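Local coordinates for protein SusD homolog (PDB 3EHM) that probably binds mucin O-glycans as a SusD-like outer-membrane lipoprotein of a gut Bacteroides, contributing to their utilization, at residues Asn71-Gly74 with Phe75-Ala79; Ile438-Lys441 with Tyr442-Leu445; Ala449-Ala452 with Trp453-Arg457; Pro467-Glu470 with Ala471-Gly474. All blocks are in the same frame, centred on the assembly; numbering follows the deposited sequence.

Contact 1. Residues Asn71-Gly74 with Phe75-Ala79; sequences NNWG and FNNEA
Asn72 and Phe75 are joined by a short backbone hydrogen bond, Phe75 N to Asn72 O at 2.7 Å, and the next turn follows at once with Asn76 N donating to Trp73 O at 3.0 Å. Trp73, Gly74 and Phe75 all have positive phi, so the two overlapping turns wind in the left-handed sense. Two Asx turns brace this loop between strand 67-69 and helix 85-110: Asn72 OD1 accepts from Gly74 N at 2.8 Å, and Asn77 OD1 from Ala79 N, where a 3-10 segment begins. Both donors come in from above the amide plane. With CG set between its backbone N and carbonyl carbon (chi1 68°), Asn77 lays ND2 over one face of the Trp73 indole, 3.2 Å from Trp73 CG, ring and amide planes 46° apart. Farther along the ring, Trp73 CZ3 meets Ala79 CB at 3.4 Å. The amide of Asn72 lies over a face of the Phe75 ring, ND2 being 3.6 Å from CZ, while that same ND2 donates to Ser315 O. Water 1 accepts from Asn77 N and lies 2.9 Å from Asn72 O, bridging the two halves of the loop.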
loop_
_atom_site.group_PDB
_atom_site.type_symbol
_atom_site.label_atom_id
_atom_site.label_comp_id
_atom_site.label_asym_id
_atom_site.label_seq_id
_atom_site.Cartn_x
_atom_site.Cartn_y
_atom_site.Cartn_z
ATOM N N ASN A 71 15.139 -12.307 -9.070
ATOM C CA ASN A 71 15.732 -13.204 -8.082
ATOM C C ASN A 71 14.623 -14.074 -7.493
ATOM O O ASN A 71 13.448 -13.751 -7.621
ATOM C CB ASN A 71 16.377 -12.364 -6.964
ATOM C CG ASN A 71 17.409 -13.133 -6.159
ATOM O OD1 ASN A 71 18.225 -12.534 -5.451
ATOM N ND2 ASN A 71 17.377 -14.453 -6.251
ATOM N N ASN A 72 14.994 -15.188 -6.869
ATOM C CA ASN A 72 14.011 -16.046 -6.221
ATOM C C ASN A 72 14.501 -16.355 -4.811
ATOM O O ASN A 72 13.814 -17.017 -4.032
ATOM C CB ASN A 72 13.770 -17.343 -7.010
ATOM C CG ASN A 72 15.004 -18.217 -7.117
ATOM O OD1 ASN A 72 16.006 -18.002 -6.429
ATOM N ND2 ASN A 72 14.931 -19.226 -7.981
ATOM N N TRP A 73 15.689 -15.845 -4.490
ATOM C CA TRP A 73 16.310 -16.033 -3.178
ATOM C C TRP A 73 16.290 -17.493 -2.732
ATOM O O TRP A 73 16.196 -17.791 -1.541
ATOM C CB TRP A 73 15.606 -15.155 -2.137
ATOM C CG TRP A 73 15.829 -13.687 -2.356
ATOM C CD1 TRP A 73 16.867 -12.932 -1.882
ATOM C CD2 TRP A 73 15.022 -12.807 -3.146
ATOM N NE1 TRP A 73 16.757 -11.636 -2.330
ATOM C CE2 TRP A 73 15.633 -11.532 -3.108
ATOM C CE3 TRP A 73 13.843 -12.971 -3.883
ATOM C CZ2 TRP A 73 15.102 -10.426 -3.782
ATOM C CZ3 TRP A 73 13.313 -11.863 -4.557
ATOM C CH2 TRP A 73 13.947 -10.610 -4.498
ATOM N N GLY A 74 16.388 -18.400 -3.699
ATOM C CA GLY A 74 16.376 -19.816 -3.380
ATOM C C GLY A 74 15.103 -20.243 -2.673
ATOM O O GLY A 74 15.094 -21.241 -1.954
ATOM N N PHE A 75 14.028 -19.485 -2.884
ATOM C CA PHE A 75 12.730 -19.763 -2.270
ATOM C C PHE A 75 12.835 -19.742 -0.749
ATOM O O PHE A 75 12.102 -20.449 -0.057
ATOM C CB PHE A 75 12.199 -21.126 -2.726
ATOM C CG PHE A 75 12.281 -21.343 -4.211
ATOM C CD1 PHE A 75 11.634 -20.482 -5.091
ATOM C CD2 PHE A 75 13.026 -22.396 -4.730
ATOM C CE1 PHE A 75 11.734 -20.664 -6.472
ATOM C CE2 PHE A 75 13.132 -22.587 -6.104
ATOM C CZ PHE A 75 12.484 -21.719 -6.979
ATOM N N ASN A 76 13.739 -18.918 -0.233
ATOM C CA ASN A 76 13.954 -18.822 1.205
ATOM C C ASN A 76 13.322 -17.619 1.907
ATOM O O ASN A 76 13.538 -17.435 3.107
ATOM C CB ASN A 76 15.454 -18.838 1.499
ATOM C CG ASN A 76 16.089 -20.182 1.205
ATOM O OD1 ASN A 76 17.227 -20.254 0.733
ATOM N ND2 ASN A 76 15.362 -21.257 1.495
ATOM N N ASN A 77 12.570 -16.786 1.189
ATOM C CA ASN A 77 11.932 -15.651 1.854
ATOM C C ASN A 77 10.529 -15.322 1.348
ATOM O O ASN A 77 9.951 -16.063 0.546
ATOM C CB ASN A 77 12.824 -14.393 1.822
ATOM C CG ASN A 77 12.995 -13.809 0.429
ATOM O OD1 ASN A 77 12.180 -14.033 -0.465
ATOM N ND2 ASN A 77 14.056 -13.029 0.250
ATOM N N GLU A 78 9.983 -14.211 1.832
ATOM C CA GLU A 78 8.625 -13.790 1.482
ATOM C C GLU A 78 8.347 -13.546 -0.004
ATOM O O GLU A 78 7.190 -13.595 -0.437
ATOM C CB GLU A 78 8.249 -12.529 2.273
ATOM C CG GLU A 78 9.013 -11.288 1.841
ATOM C CD GLU A 78 10.295 -11.078 2.615
ATOM O OE1 GLU A 78 10.918 -12.074 3.051
ATOM O OE2 GLU A 78 10.691 -9.905 2.777
ATOM N N ALA A 79 9.386 -13.279 -0.790
ATOM C CA ALA A 79 9.183 -13.031 -2.220
ATOM C C ALA A 79 8.470 -14.219 -2.853
ATOM O O ALA A 79 7.638 -14.059 -3.749
ATOM C CB ALA A 79 10.516 -12.786 -2.915
HETATM O O HOH W 1 12.025 -16.444 -1.831
#

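Contact 2. Residues Ile438-Lys441 with Tyr442-Leu445; sequences ITQK and YLAL
Ile438 and Tyr442 begin a run of four backbone hydrogen bonds, each from a residue to the one four places earlier: Tyr442 N to Ile438 O (2.8 Å), Leu443 N to Thr439 O, Ala444 N to Gln440 O, and Leu445 N to Lys441 O. The last arrives nearly head-on to its carbonyl; the other three donors are tilted from the carbonyl planes by 25 to 31°.

Van der Waals contacts join residues three and four places apart. Lys441 and Leu445 run side by side in one direction, CG of the lysine 3.8 Å from Leu445 CD1. With CG anti to the backbone N (chi1 -178°), the lysine chain sets out alongside the leucine before bending at chi3. Leu445 CG also rests 3.3 Å from Lys441 O. Tyr442 CB packs on Thr439 O at 3.2 Å, and that carbonyl oxygen lies near the plane of the phenol ring, at its edge.

The polar ends reach partners in neighbouring parts of the chain. Lys441 NZ forms a salt bridge with Glu455, Tyr442 OH donates to Ile64 O, and Gln440 NE2 bonds Tyr387 OH while also resting 3.8 Å from Leu443 CD2. All eight residues of these two turns are buried, with helices 274-282, 344-356 and 449-459 around them, an arrangement consistent with the tetratricopeptide-repeat-like helical core of SusD relatives.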
loop_
_atom_site.group_PDB
_atom_site.type_symbol
_atom_site.label_atom_id
_atom_site.label_comp_id
_atom_site.label_asym_id
_atom_site.label_seq_id
_atom_site.Cartn_x
_atom_site.Cartn_y
_atom_site.Cartn_z
ATOM N N ILE A 438 -11.598 0.231 -8.379
ATOM C CA ILE A 438 -10.435 -0.358 -7.727
ATOM C C ILE A 438 -9.245 -0.518 -8.670
ATOM O O ILE A 438 -8.093 -0.344 -8.263
ATOM C CB ILE A 438 -10.781 -1.736 -7.117
ATOM C CG1 ILE A 438 -11.943 -1.589 -6.132
ATOM C CG2 ILE A 438 -9.561 -2.318 -6.405
ATOM C CD1 ILE A 438 -11.688 -0.589 -5.007
ATOM N N THR A 439 -9.521 -0.856 -9.927
ATOM C CA THR A 439 -8.459 -1.029 -10.911
ATOM C C THR A 439 -7.765 0.309 -11.173
ATOM O O THR A 439 -6.540 0.378 -11.248
ATOM C CB THR A 439 -9.017 -1.596 -12.230
ATOM O OG1 THR A 439 -9.547 -2.910 -11.994
ATOM C CG2 THR A 439 -7.927 -1.680 -13.287
ATOM N N GLN A 440 -8.549 1.373 -11.306
ATOM C CA GLN A 440 -7.981 2.695 -11.534
ATOM C C GLN A 440 -7.289 3.217 -10.276
ATOM O O GLN A 440 -6.294 3.934 -10.365
ATOM C CB GLN A 440 -9.065 3.668 -11.994
ATOM C CG GLN A 440 -9.473 3.468 -13.447
ATOM C CD GLN A 440 -8.297 3.600 -14.399
ATOM O OE1 GLN A 440 -7.517 4.549 -14.306
ATOM N NE2 GLN A 440 -8.169 2.653 -15.328
ATOM N N LYS A 441 -7.808 2.858 -9.103
ATOM C CA LYS A 441 -7.178 3.286 -7.860
ATOM C C LYS A 441 -5.823 2.581 -7.760
ATOM O O LYS A 441 -4.839 3.173 -7.333
ATOM C CB LYS A 441 -8.042 2.934 -6.646
ATOM C CG LYS A 441 -7.431 3.426 -5.324
ATOM C CD LYS A 441 -8.411 3.357 -4.161
ATOM C CE LYS A 441 -8.745 1.930 -3.784
ATOM N NZ LYS A 441 -9.632 1.906 -2.587
ATOM N N TYR A 442 -5.792 1.313 -8.170
ATOM C CA TYR A 442 -4.573 0.498 -8.170
ATOM C C TYR A 442 -3.498 1.209 -8.997
ATOM O O TYR A 442 -2.339 1.309 -8.590
ATOM C CB TYR A 442 -4.885 -0.876 -8.786
ATOM C CG TYR A 442 -3.682 -1.741 -9.154
ATOM C CD1 TYR A 442 -3.150 -2.665 -8.254
ATOM C CD2 TYR A 442 -3.117 -1.668 -10.426
ATOM C CE1 TYR A 442 -2.084 -3.503 -8.620
ATOM C CE2 TYR A 442 -2.061 -2.493 -10.800
ATOM C CZ TYR A 442 -1.551 -3.406 -9.900
ATOM O OH TYR A 442 -0.517 -4.224 -10.290
ATOM N N LEU A 443 -3.892 1.694 -10.168
ATOM C CA LEU A 443 -2.972 2.403 -11.051
ATOM C C LEU A 443 -2.486 3.721 -10.432
ATOM O O LEU A 443 -1.308 4.065 -10.529
ATOM C CB LEU A 443 -3.660 2.676 -12.395
ATOM C CG LEU A 443 -3.358 1.784 -13.608
ATOM C CD1 LEU A 443 -2.875 0.415 -13.195
ATOM C CD2 LEU A 443 -4.599 1.700 -14.476
ATOM N N ALA A 444 -3.393 4.449 -9.788
ATOM C CA ALA A 444 -3.054 5.730 -9.173
ATOM C C ALA A 444 -2.268 5.604 -7.868
ATOM O O ALA A 444 -1.540 6.520 -7.490
ATOM C CB ALA A 444 -4.322 6.541 -8.930
ATOM N N LEU A 445 -2.422 4.479 -7.177
ATOM C CA LEU A 445 -1.721 4.254 -5.913
ATOM C C LEU A 445 -0.239 3.945 -6.073
ATOM O O LEU A 445 0.533 4.099 -5.125
ATOM C CB LEU A 445 -2.378 3.106 -5.140
ATOM C CG LEU A 445 -3.617 3.421 -4.299
ATOM C CD1 LEU A 445 -4.247 2.123 -3.811
ATOM C CD2 LEU A 445 -3.228 4.299 -3.120
#

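Contact 3. Residues Ala449-Ala452 with Trp453-Arg457; sequences AVEA and WTEYR
Glu451 and Glu455 reach the same place by different torsions: CG of Glu451 is anti to its backbone N (chi1 -176°), that of Glu455 anti to its carbonyl carbon (chi1 -76°), and both chains then bend at chi2. One turn apart on alpha-helix 449-459, in the helical core of this SusD-like fold, the two carboxylates lie side by side with planes 19° apart and their OE2 atoms 4.1 Å from each other. The repulsion between them is probably offset by Arg214, whose NH1 makes a salt bridge to both OE2 atoms; OE1 of Glu455 pairs with Arg458 and Lys441. A glutamine in place of Glu455 would take away its negative charge, and is likely to weaken the hold on Arg458 and Lys441 and leave Arg214 with Glu451 alone of this pair.

The backbone keeps the i to i+4 pattern, with Trp453 N to Ala449 O at 2.8 Å and a fairly straight bond from Glu455 N to Glu451 O. Val450 O accepts from Thr454 N and has Thr454 OG1 at 3.0 Å as well, though where that hydroxyl proton goes is unsettled.

Across the helix surface Trp453 carries Arg457: NE lies 3.3 Å above one face of the indole, offset toward the rim. Pro486 O takes the indole NE1, and Asp138 O the guanidinium NH1. Trp453 O is gripped twice, by Arg457 N on one face of its carbonyl plane and by Arg457 NE on the opposite face, the latter at 3.1 Å.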
loop_
_atom_site.group_PDB
_atom_site.type_symbol
_atom_site.label_atom_id
_atom_site.label_comp_id
_atom_site.label_asym_id
_atom_site.label_seq_id
_atom_site.Cartn_x
_atom_site.Cartn_y
_atom_site.Cartn_z
ATOM N N ALA A 449 2.473 -0.086 -2.600
ATOM C CA ALA A 449 2.168 -1.514 -2.675
ATOM C C ALA A 449 1.297 -2.114 -1.574
ATOM O O ALA A 449 0.392 -2.900 -1.862
ATOM C CB ALA A 449 3.472 -2.304 -2.775
ATOM N N VAL A 450 1.566 -1.776 -0.318
ATOM C CA VAL A 450 0.777 -2.344 0.772
ATOM C C VAL A 450 -0.708 -2.019 0.639
ATOM O O VAL A 450 -1.553 -2.904 0.784
ATOM C CB VAL A 450 1.279 -1.865 2.156
ATOM C CG1 VAL A 450 0.399 -2.449 3.263
ATOM C CG2 VAL A 450 2.721 -2.309 2.362
ATOM N N GLU A 451 -1.028 -0.757 0.359
ATOM C CA GLU A 451 -2.426 -0.353 0.216
ATOM C C GLU A 451 -3.079 -1.091 -0.957
ATOM O O GLU A 451 -4.213 -1.542 -0.857
ATOM C CB GLU A 451 -2.518 1.162 0.010
ATOM C CG GLU A 451 -3.932 1.730 -0.070
ATOM C CD GLU A 451 -4.775 1.446 1.166
ATOM O OE1 GLU A 451 -4.208 1.300 2.273
ATOM O OE2 GLU A 451 -6.017 1.392 1.029
ATOM N N ALA A 452 -2.355 -1.218 -2.064
ATOM C CA ALA A 452 -2.883 -1.907 -3.235
ATOM C C ALA A 452 -3.114 -3.386 -2.929
ATOM O O ALA A 452 -4.097 -3.978 -3.376
ATOM C CB ALA A 452 -1.922 -1.756 -4.400
ATOM N N TRP A 453 -2.196 -3.976 -2.171
ATOM C CA TRP A 453 -2.297 -5.378 -1.795
ATOM C C TRP A 453 -3.489 -5.579 -0.858
ATOM O O TRP A 453 -4.215 -6.563 -0.963
ATOM C CB TRP A 453 -0.997 -5.824 -1.121
ATOM C CG TRP A 453 -1.003 -7.237 -0.652
ATOM C CD1 TRP A 453 -1.597 -8.306 -1.263
ATOM C CD2 TRP A 453 -0.335 -7.754 0.500
ATOM N NE1 TRP A 453 -1.337 -9.458 -0.562
ATOM C CE2 TRP A 453 -0.563 -9.150 0.526
ATOM C CE3 TRP A 453 0.441 -7.176 1.515
ATOM C CZ2 TRP A 453 -0.045 -9.975 1.527
ATOM C CZ3 TRP A 453 0.958 -8.002 2.513
ATOM C CH2 TRP A 453 0.710 -9.387 2.508
ATOM N N THR A 454 -3.689 -4.632 0.052
ATOM C CA THR A 454 -4.813 -4.693 0.983
ATOM C C THR A 454 -6.131 -4.570 0.216
ATOM O O THR A 454 -7.073 -5.331 0.451
ATOM C CB THR A 454 -4.732 -3.553 2.023
ATOM O OG1 THR A 454 -3.554 -3.724 2.820
ATOM C CG2 THR A 454 -5.953 -3.555 2.929
ATOM N N GLU A 455 -6.195 -3.616 -0.707
ATOM C CA GLU A 455 -7.413 -3.415 -1.478
ATOM C C GLU A 455 -7.745 -4.596 -2.376
ATOM O O GLU A 455 -8.919 -4.899 -2.590
ATOM C CB GLU A 455 -7.323 -2.120 -2.290
ATOM C CG GLU A 455 -7.522 -0.891 -1.424
ATOM C CD GLU A 455 -8.910 -0.851 -0.798
ATOM O OE1 GLU A 455 -9.856 -0.396 -1.475
ATOM O OE2 GLU A 455 -9.061 -1.292 0.363
ATOM N N TYR A 456 -6.726 -5.267 -2.903
ATOM C CA TYR A 456 -6.968 -6.436 -3.743
ATOM C C TYR A 456 -7.567 -7.555 -2.890
ATOM O O TYR A 456 -8.554 -8.185 -3.270
ATOM C CB TYR A 456 -5.672 -6.948 -4.374
ATOM C CG TYR A 456 -5.847 -8.308 -5.016
ATOM C CD1 TYR A 456 -6.479 -8.441 -6.254
ATOM C CD2 TYR A 456 -5.444 -9.470 -4.351
ATOM C CE1 TYR A 456 -6.711 -9.698 -6.815
ATOM C CE2 TYR A 456 -5.671 -10.733 -4.901
ATOM C CZ TYR A 456 -6.306 -10.837 -6.133
ATOM O OH TYR A 456 -6.540 -12.076 -6.680
ATOM N N ARG A 457 -6.956 -7.805 -1.740
ATOM C CA ARG A 457 -7.435 -8.846 -0.836
ATOM C C ARG A 457 -8.857 -8.574 -0.353
ATOM O O ARG A 457 -9.651 -9.501 -0.181
ATOM C CB ARG A 457 -6.497 -8.973 0.365
ATOM C CG ARG A 457 -5.153 -9.622 0.046
ATOM C CD ARG A 457 -4.246 -9.604 1.267
ATOM N NE ARG A 457 -3.728 -8.265 1.537
ATOM C CZ ARG A 457 -3.210 -7.888 2.702
ATOM N NH1 ARG A 457 -3.149 -8.747 3.712
ATOM N NH2 ARG A 457 -2.745 -6.657 2.857
#

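Contact 4. Residues Pro467-Glu470 with Ala471-Gly474; sequences PMDE and AAPG
Asp469 and Ala472 are the ends of a type I beta turn, closed by Ala472 N donating to Asp469 O at 3.0 Å with a 162° angle at the hydrogen. The inner side of the turn is close-packed. CG of the aspartate stands anti to its backbone N (chi1 -180°) and beside the carbonyl carbon, which brings OD1 over the turn to accept from Ala471 N at 3.1 Å. This capping bond, ahead of the helix, meets OD1 from above the carboxylate plane. Ala472 CB sits against Asp469 O at 3.3 Å, and Pro473, with no N-H to offer, puts CD 3.6 Å from Glu470 O. The second oxygen, OD2, forms a salt bridge with Arg475, so one carboxylate serves both the turn and the short helix behind it. An alanine in place of Asp469 would remove both oxygens, and would probably leave Ala471 N without its capping acceptor and Arg475 without this carboxylate.

The outer side is looser. Glu470 and Ala471 are exposed, and the glutamate's chain runs out extended beyond CG. Here water 2 donates to Glu470 O at 2.6 Å and accepts a weak bond from Gly474 N. Even inside, the buried prolines only just meet, Pro467 CG to Pro473 CG at 4.5 Å.

The turn leads from the loop after helix 449-459 into the weakly bonded helix 472-475; backbone hydrogen bonds of Met468 (selenomethionine) with Pro312 and of Asp469 with Thr313 dock its start on another loop, and Phe75 packs on Asp469 from the loop before helix 85-110.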
loop_
_atom_site.group_PDB
_atom_site.type_symbol
_atom_site.label_atom_id
_atom_site.label_comp_id
_atom_site.label_asym_id
_atom_site.label_seq_id
_atom_site.Cartn_x
_atom_site.Cartn_y
_atom_site.Cartn_z
ATOM N N PRO A 467 0.912 -16.033 -9.974
ATOM C CA PRO A 467 2.319 -16.214 -9.612
ATOM C C PRO A 467 3.005 -17.220 -10.534
ATOM O O PRO A 467 2.406 -18.209 -10.944
ATOM C CB PRO A 467 2.243 -16.692 -8.162
ATOM C CG PRO A 467 0.912 -17.398 -8.101
ATOM C CD PRO A 467 0.023 -16.470 -8.883
HETATM N N MSE A 468 4.264 -16.958 -10.864
HETATM C CA MSE A 468 5.016 -17.842 -11.741
HETATM C C MSE A 468 5.458 -19.101 -11.001
HETATM O O MSE A 468 5.481 -20.189 -11.570
HETATM C CB MSE A 468 6.232 -17.109 -12.289
HETATM C CG MSE A 468 7.045 -17.919 -13.260
HETATM SE SE MSE A 468 8.554 -16.926 -13.922
HETATM C CE MSE A 468 8.317 -15.243 -13.021
ATOM N N ASP A 469 5.815 -18.934 -9.730
ATOM C CA ASP A 469 6.243 -20.043 -8.883
ATOM C C ASP A 469 4.997 -20.768 -8.379
ATOM O O ASP A 469 4.412 -20.389 -7.366
ATOM C CB ASP A 469 7.051 -19.505 -7.700
ATOM C CG ASP A 469 7.539 -20.601 -6.772
ATOM O OD1 ASP A 469 7.366 -21.799 -7.101
ATOM O OD2 ASP A 469 8.101 -20.256 -5.710
ATOM N N GLU A 470 4.597 -21.819 -9.087
ATOM C CA GLU A 470 3.407 -22.570 -8.719
ATOM C C GLU A 470 3.485 -23.282 -7.371
ATOM O O GLU A 470 2.483 -23.799 -6.880
ATOM C CB GLU A 470 3.064 -23.572 -9.823
ATOM C CG GLU A 470 2.656 -22.908 -11.132
ATOM C CD GLU A 470 2.018 -23.878 -12.107
ATOM O OE1 GLU A 470 2.693 -24.849 -12.514
ATOM O OE2 GLU A 470 0.837 -23.666 -12.463
ATOM N N ALA A 471 4.668 -23.309 -6.769
ATOM C CA ALA A 471 4.825 -23.953 -5.473
ATOM C C ALA A 471 4.605 -22.958 -4.328
ATOM O O ALA A 471 4.498 -23.354 -3.168
ATOM C CB ALA A 471 6.211 -24.574 -5.361
ATOM N N ALA A 472 4.529 -21.671 -4.660
ATOM C CA ALA A 472 4.341 -20.628 -3.649
ATOM C C ALA A 472 3.055 -20.746 -2.827
ATOM O O ALA A 472 3.096 -20.673 -1.598
ATOM C CB ALA A 472 4.421 -19.241 -4.305
ATOM N N PRO A 473 1.896 -20.923 -3.485
ATOM C CA PRO A 473 0.644 -21.040 -2.730
ATOM C C PRO A 473 0.685 -22.151 -1.680
ATOM O O PRO A 473 0.148 -22.005 -0.582
ATOM C CB PRO A 473 -0.390 -21.302 -3.822
ATOM C CG PRO A 473 0.166 -20.515 -4.985
ATOM C CD PRO A 473 1.630 -20.905 -4.935
ATOM N N GLY A 474 1.333 -23.258 -2.025
ATOM C CA GLY A 474 1.426 -24.371 -1.099
ATOM C C GLY A 474 2.180 -24.022 0.169
ATOM O O GLY A 474 1.919 -24.595 1.227
HETATM O O HOH W 2 1.551 -24.814 -4.652
#

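From the N terminus, contact 1 comes first, folding the loop between strand 67-69 and helix 85-110. Some 360 residues later contacts 2, 3 and 4 follow; all four are in series, none nested or crossing. Contacts 2 and 3 lie on consecutive helices, 429-445 and 449-459, and meet through a salt bridge, Lys441 NZ to Glu455 OE1 at 2.6 Å, with Leu445 on Glu451 and Tyr442 on Ala452. Contact 4 then shapes the turn into helix 472-475, and Phe75 CD1 packs 3.6 Å from Asp469 OD2, tying this late segment back to contact 1. The central helices and the outer loops form two touching pairs, with contacts 3 and 4 about 8 Å apart at their nearest atoms.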